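Local coordinates for protein endoglucanase (Clostridium thermocellum, PDB 2YIK) that probably hydrolyses internal beta-1,4-glucosidic linkages of cellulose, at residues Thr86-Gly91 against Gly206-Lys211; Arg167-Asp172 against Leu245-Ala250. All coordinates share one frame; numbering follows the deposited sequence.

Contact 1 of 2, residues Thr86-Gly91 against Gly206-Lys211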
loop_
_atom_site.group_PDB
_atom_site.type_symbol
_atom_site.label_atom_id
_atom_site.label_comp_id
_atom_site.label_asym_id
_atom_site.label_seq_id
_atom_site.Cartn_x
_atom_site.Cartn_y
_atom_site.Cartn_z
ATOM N N THR A 86 -5.920 -0.882 25.000
ATOM C CA THR A 86 -4.922 -0.232 24.151
ATOM C C THR A 86 -3.603 -0.693 24.757
ATOM O O THR A 86 -3.601 -1.341 25.807
ATOM C CB THR A 86 -4.964 1.319 24.212
ATOM O OG1 THR A 86 -4.338 1.770 25.419
ATOM C CG2 THR A 86 -6.399 1.825 24.158
ATOM N N ASN A 87 -2.486 -0.374 24.118
ATOM C CA ASN A 87 -1.203 -0.784 24.663
ATOM C C ASN A 87 -0.413 0.411 25.185
ATOM O O ASN A 87 0.819 0.370 25.270
ATOM C CB ASN A 87 -0.397 -1.550 23.615
ATOM C CG ASN A 87 0.178 -0.655 22.552
ATOM O OD1 ASN A 87 -0.420 0.356 22.174
ATOM N ND2 ASN A 87 1.349 -1.030 22.044
ATOM N N MET A 88 -1.123 1.488 25.512
ATOM C CA MET A 88 -0.479 2.663 26.092
ATOM C C MET A 88 -0.486 2.413 27.599
ATOM O O MET A 88 -1.387 1.752 28.114
ATOM C CB MET A 88 -1.259 3.939 25.775
ATOM C CG MET A 88 -1.137 4.397 24.322
ATOM S SD MET A 88 -2.152 5.848 23.984
ATOM C CE MET A 88 -3.772 5.069 23.716
ATOM N N SER A 89 0.524 2.921 28.299
ATOM C CA SER A 89 0.638 2.743 29.747
ATOM C C SER A 89 -0.388 3.576 30.513
ATOM O O SER A 89 -0.949 4.529 29.972
ATOM C CB SER A 89 2.043 3.143 30.215
ATOM O OG SER A 89 2.241 4.546 30.105
ATOM N N ASP A 90 -0.628 3.206 31.773
ATOM C CA ASP A 90 -1.565 3.937 32.625
ATOM C C ASP A 90 -1.086 5.383 32.761
ATOM O O ASP A 90 -1.875 6.324 32.713
ATOM C CB ASP A 90 -1.627 3.338 34.036
ATOM C CG ASP A 90 -2.375 2.025 34.096
ATOM O OD1 ASP A 90 -3.216 1.756 33.208
ATOM O OD2 ASP A 90 -2.133 1.261 35.061
ATOM N N GLY A 91 0.218 5.542 32.951
ATOM C CA GLY A 91 0.800 6.864 33.109
ATOM C C GLY A 91 0.673 7.749 31.879
ATOM O O GLY A 91 0.404 8.944 31.987
ATOM N N GLY A 206 -6.286 -1.930 20.462
ATOM C CA GLY A 206 -5.777 -0.819 19.685
ATOM C C GLY A 206 -4.317 -0.658 20.077
ATOM O O GLY A 206 -4.004 -0.557 21.262
ATOM N N TRP A 207 -3.412 -0.659 19.105
ATOM C CA TRP A 207 -1.995 -0.516 19.415
ATOM C C TRP A 207 -1.559 0.875 18.958
ATOM O O TRP A 207 -1.851 1.304 17.834
ATOM C CB TRP A 207 -1.183 -1.635 18.740
ATOM C CG TRP A 207 -1.783 -3.028 18.937
ATOM C CD1 TRP A 207 -2.919 -3.517 18.357
ATOM C CD2 TRP A 207 -1.262 -4.098 19.749
ATOM N NE1 TRP A 207 -3.137 -4.817 18.748
ATOM C CE2 TRP A 207 -2.138 -5.199 19.599
ATOM C CE3 TRP A 207 -0.146 -4.231 20.582
ATOM C CZ2 TRP A 207 -1.927 -6.422 20.255
ATOM C CZ3 TRP A 207 0.063 -5.453 21.235
ATOM C CH2 TRP A 207 -0.826 -6.529 21.064
ATOM N N PHE A 208 -0.865 1.577 19.849
ATOM C CA PHE A 208 -0.455 2.951 19.595
ATOM C C PHE A 208 1.034 3.215 19.665
ATOM O O PHE A 208 1.730 2.640 20.498
ATOM C CB PHE A 208 -1.122 3.891 20.615
ATOM C CG PHE A 208 -2.627 3.906 20.562
ATOM C CD1 PHE A 208 -3.368 2.782 20.914
ATOM C CD2 PHE A 208 -3.307 5.058 20.172
ATOM C CE1 PHE A 208 -4.758 2.803 20.875
ATOM C CE2 PHE A 208 -4.696 5.086 20.130
ATOM C CZ PHE A 208 -5.422 3.959 20.483
ATOM N N ILE A 209 1.519 4.095 18.789
ATOM C CA ILE A 209 2.921 4.497 18.827
ATOM C C ILE A 209 2.908 5.775 19.660
ATOM O O ILE A 209 2.045 6.642 19.494
ATOM C CB ILE A 209 3.524 4.808 17.435
ATOM C CG1 ILE A 209 3.777 3.508 16.677
ATOM C CG2 ILE A 209 4.865 5.535 17.590
ATOM C CD1 ILE A 209 2.906 3.344 15.473
ATOM N N THR A 210 3.889 5.874 20.539
ATOM C CA THR A 210 4.034 6.970 21.475
ATOM C C THR A 210 5.503 7.410 21.443
ATOM O O THR A 210 6.343 6.699 20.895
ATOM C CB THR A 210 3.609 6.417 22.862
ATOM O OG1 THR A 210 2.261 6.805 23.141
ATOM C CG2 THR A 210 4.535 6.842 23.936
ATOM N N LYS A 211 5.822 8.567 22.016
ATOM C CA LYS A 211 7.208 9.016 22.023
ATOM C C LYS A 211 8.049 8.131 22.951
ATOM O O LYS A 211 9.278 8.212 22.955
ATOM C CB LYS A 211 7.301 10.467 22.496
ATOM C CG LYS A 211 7.196 10.646 24.012
ATOM C CD LYS A 211 7.001 12.108 24.387
ATOM C CE LYS A 211 8.166 12.969 23.928
ATOM N NZ LYS A 211 9.293 12.954 24.918
HETATM O O HOH W 1 2.514 2.099 23.201
#

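Contact 2 of 2, residues Arg167-Asp172 against Leu245-Ala250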
loop_
_atom_site.group_PDB
_atom_site.type_symbol
_atom_site.label_atom_id
_atom_site.label_comp_id
_atom_site.label_asym_id
_atom_site.label_seq_id
_atom_site.Cartn_x
_atom_site.Cartn_y
_atom_site.Cartn_z
ATOM N N ARG A 167 -7.754 10.073 11.642
ATOM C CA ARG A 167 -8.543 9.856 12.859
ATOM C C ARG A 167 -7.681 9.156 13.915
ATOM O O ARG A 167 -7.870 9.346 15.114
ATOM C CB ARG A 167 -9.767 8.971 12.574
ATOM C CG ARG A 167 -10.966 9.671 11.956
ATOM C CD ARG A 167 -12.200 8.769 12.011
ATOM N NE ARG A 167 -11.960 7.517 11.314
ATOM C CZ ARG A 167 -12.119 7.342 10.007
ATOM N NH1 ARG A 167 -12.534 8.343 9.245
ATOM N NH2 ARG A 167 -11.837 6.169 9.462
ATOM N N CYS A 168 -6.735 8.340 13.458
ATOM C CA CYS A 168 -5.858 7.597 14.363
ATOM C C CYS A 168 -4.649 8.392 14.843
ATOM O O CYS A 168 -3.863 7.914 15.663
ATOM C CB CYS A 168 -5.399 6.298 13.694
ATOM S SG CYS A 168 -6.701 5.028 13.583
ATOM N N THR A 169 -4.495 9.602 14.321
ATOM C CA THR A 169 -3.388 10.450 14.729
ATOM C C THR A 169 -3.935 11.441 15.749
ATOM O O THR A 169 -4.663 12.370 15.396
ATOM C CB THR A 169 -2.785 11.228 13.539
ATOM O OG1 THR A 169 -2.426 10.310 12.495
ATOM C CG2 THR A 169 -1.536 11.993 13.984
ATOM N N PHE A 170 -3.594 11.217 17.014
ATOM C CA PHE A 170 -4.035 12.073 18.109
ATOM C C PHE A 170 -3.000 13.177 18.328
ATOM O O PHE A 170 -1.877 12.914 18.770
ATOM C CB PHE A 170 -4.225 11.217 19.362
ATOM C CG PHE A 170 -5.266 10.150 19.195
ATOM C CD1 PHE A 170 -4.940 8.935 18.592
ATOM C CD2 PHE A 170 -6.592 10.388 19.543
ATOM C CE1 PHE A 170 -5.919 7.976 18.337
ATOM C CE2 PHE A 170 -7.580 9.435 19.295
ATOM C CZ PHE A 170 -7.243 8.229 18.686
ATOM N N ARG A 171 -3.388 14.408 17.996
ATOM C CA ARG A 171 -2.507 15.567 18.106
ATOM C C ARG A 171 -3.028 16.611 19.090
ATOM O O ARG A 171 -4.238 16.718 19.302
ATOM C CB ARG A 171 -2.368 16.234 16.730
ATOM C CG ARG A 171 -2.056 15.281 15.587
ATOM C CD ARG A 171 -2.420 15.910 14.244
ATOM N NE ARG A 171 -1.520 16.997 13.868
ATOM C CZ ARG A 171 -1.766 17.871 12.893
ATOM N NH1 ARG A 171 -2.892 17.798 12.195
ATOM N NH2 ARG A 171 -0.876 18.809 12.602
ATOM N N ASP A 172 -2.124 17.381 19.692
ATOM C CA ASP A 172 -2.571 18.434 20.590
ATOM C C ASP A 172 -2.996 19.590 19.675
ATOM O O ASP A 172 -2.799 19.515 18.454
ATOM C CB ASP A 172 -1.471 18.836 21.592
ATOM C CG ASP A 172 -0.254 19.459 20.940
ATOM O OD1 ASP A 172 -0.316 19.892 19.769
ATOM O OD2 ASP A 172 0.783 19.529 21.631
ATOM N N LEU A 245 -1.678 17.168 4.174
ATOM C CA LEU A 245 -0.302 17.635 4.268
ATOM C C LEU A 245 0.055 18.043 5.694
ATOM O O LEU A 245 1.171 17.804 6.151
ATOM C CB LEU A 245 -0.068 18.812 3.318
ATOM C CG LEU A 245 1.368 19.350 3.254
ATOM C CD1 LEU A 245 2.337 18.244 2.887
ATOM C CD2 LEU A 245 1.445 20.472 2.226
ATOM N N ASP A 246 -0.891 18.659 6.397
ATOM C CA ASP A 246 -0.640 19.078 7.771
ATOM C C ASP A 246 -0.371 17.852 8.651
ATOM O O ASP A 246 0.571 17.842 9.451
ATOM C CB ASP A 246 -1.830 19.869 8.317
ATOM C CG ASP A 246 -1.684 20.192 9.786
ATOM O OD1 ASP A 246 -0.661 20.771 10.175
ATOM O OD2 ASP A 246 -2.594 19.869 10.566
ATOM N N TYR A 247 -1.194 16.819 8.505
ATOM C CA TYR A 247 -0.999 15.597 9.273
ATOM C C TYR A 247 0.304 14.900 8.851
ATOM O O TYR A 247 1.035 14.374 9.692
ATOM C CB TYR A 247 -2.188 14.643 9.087
ATOM C CG TYR A 247 -3.354 14.900 10.025
ATOM C CD1 TYR A 247 -4.242 15.957 9.807
ATOM C CD2 TYR A 247 -3.568 14.079 11.133
ATOM C CE1 TYR A 247 -5.323 16.186 10.676
ATOM C CE2 TYR A 247 -4.636 14.295 12.006
ATOM C CZ TYR A 247 -5.511 15.347 11.773
ATOM O OH TYR A 247 -6.563 15.554 12.639
ATOM N N ALA A 248 0.598 14.903 7.554
ATOM C CA ALA A 248 1.817 14.270 7.050
ATOM C C ALA A 248 3.071 14.884 7.680
ATOM O O ALA A 248 3.943 14.163 8.180
ATOM C CB ALA A 248 1.888 14.384 5.519
ATOM N N LYS A 249 3.153 16.213 7.658
ATOM C CA LYS A 249 4.295 16.927 8.227
ATOM C C LYS A 249 4.444 16.675 9.727
ATOM O O LYS A 249 5.559 16.574 10.232
ATOM C CB LYS A 249 4.148 18.433 8.015
ATOM C CG LYS A 249 4.203 18.929 6.583
ATOM C CD LYS A 249 3.675 20.364 6.563
ATOM C CE LYS A 249 4.200 21.175 5.396
ATOM N NZ LYS A 249 3.735 22.616 5.491
ATOM N N ALA A 250 3.320 16.600 10.435
ATOM C CA ALA A 250 3.334 16.369 11.877
ATOM C C ALA A 250 3.864 14.977 12.184
ATOM O O ALA A 250 4.681 14.801 13.089
ATOM C CB ALA A 250 1.926 16.533 12.448
HETATM O O HOH W 2 -7.066 13.672 14.440
#

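Contact 1 of 2, residues Thr86-Gly91 against Gly206-Lys211
Thr86 CA lies 4.6 Å from Gly206 CA and Asn87 CA 5.3 Å from Trp207 CA, and the backbone link is slight: Gly206 O receives a CA-H...O contact from Thr86 CA at 3.0 Å and a weak, bent hydrogen bond from Asn87 N. The firmer bond comes from a side chain. Asn87 holds CG between its backbone N and carbonyl carbon (chi1 74°), and OD1 accepts from Phe208 N at 2.7 Å in a nearly straight bond, the donor tilted 26° from the carbonyl plane. A loop side chain thus takes up a strand N-H. The other arm of the same amide, ND2, lies at the edge of the Trp207 ring, 3.8 Å from CE3. Strand 206-209 pairs with strand 177-184, in the small sheet beside the helices of this family 9 catalytic module, and the loop leading into helix 90-100 borders it only loosely. That loop is shaped by an ST turn, in which Thr86 OG1 accepts from Met88 N; OG1 is also hydrogen-bonded to Asp82 O. Met88, which closes the turn, bends at chi3 (-82°) and sets CE squarely over the centre of the Phe208 ring, 3.4 Å from the centroid. SD stands obliquely to the ring at 4.4 Å from that centroid, a Met-aromatic contact. Thr86 CB approaches CE1 of the same ring at 3.7 Å. Farther along, a water donates to both Asn87 O and Phe208 O, joining the two backbones where they no longer bond directly.

Contact 2 of 2, residues Arg167-Asp172 against Leu245-Ala250
Arg171 reaches from strand 169-171 to segment 245-250 of helix 238-257, crossing the side chain of Tyr247 on the way and ending at Asp246. Its CB points at the helix, and CG stands anti to the carbonyl carbon. CD then lies over the tyrosine ring, 3.5 Å from Tyr247 CE2, in a CH-pi contact. The chain then bends at chi3, and NE, which also donates to Gly175 O, comes 3.8 Å from Ala250 CB. CZ sits almost on the ring normal, 4.3 Å from the Tyr247 centroid: a cation-pi contact, although the guanidinium is inclined by 61° to the ring instead of stacking flat. This tilt brings NH1 down on the ring face, 3.3 Å from Tyr247 CE1. At the tip, NH1 and NH2 grip Asp246 end-on. Asp246 OD2 accepts from Arg171 NH1 at 2.7 Å and from Arg171 NH2 at 2.9 Å, while NH2 also donates to OD1. Asp246 CG and OD2 lie close to the guanidinium plane, but the carboxylate plane is turned 50° to it, and the nitrogens meet the oxygens from above the carboxylate plane. The nearby cation would be expected to stabilise the charged form of Asp246. Beside the arginine, Thr169 CB meets the edge of the tyrosine ring at CD2, and a water links Thr169 O to Tyr247 OH. The axes of strand 169-171 and segment 245-250 approach to 10.6 Å, at 83°. A salt bridge reinforced by a cation-pi contact joins the small antiparallel sheet to helix 238-257, probably a helix of the (alpha/alpha)6 barrel characteristic of family 9 catalytic domains.

Contacts 1 and 2 lie on the same side of the chain's centre, with their own centres about 17 Å apart. Their segments alternate along the chain, in the order 86-91, 167-172, 206-211, 245-250, and all belong to the one family 9 region. The strand of each contact, 206-209 or 169-171, pairs antiparallel with strand 177-184, which is therefore the shared element. The two also touch directly, Phe208 CE2 packing 3.6 Å from Phe170 CE1. Contact 1 ties this small sheet to the loop before helix 90-100, and contact 2 ties it to helix 238-257, so sequence-distant parts of the catalytic module meet through one sheet, away from the metal sites and from the predicted catalytic histidine.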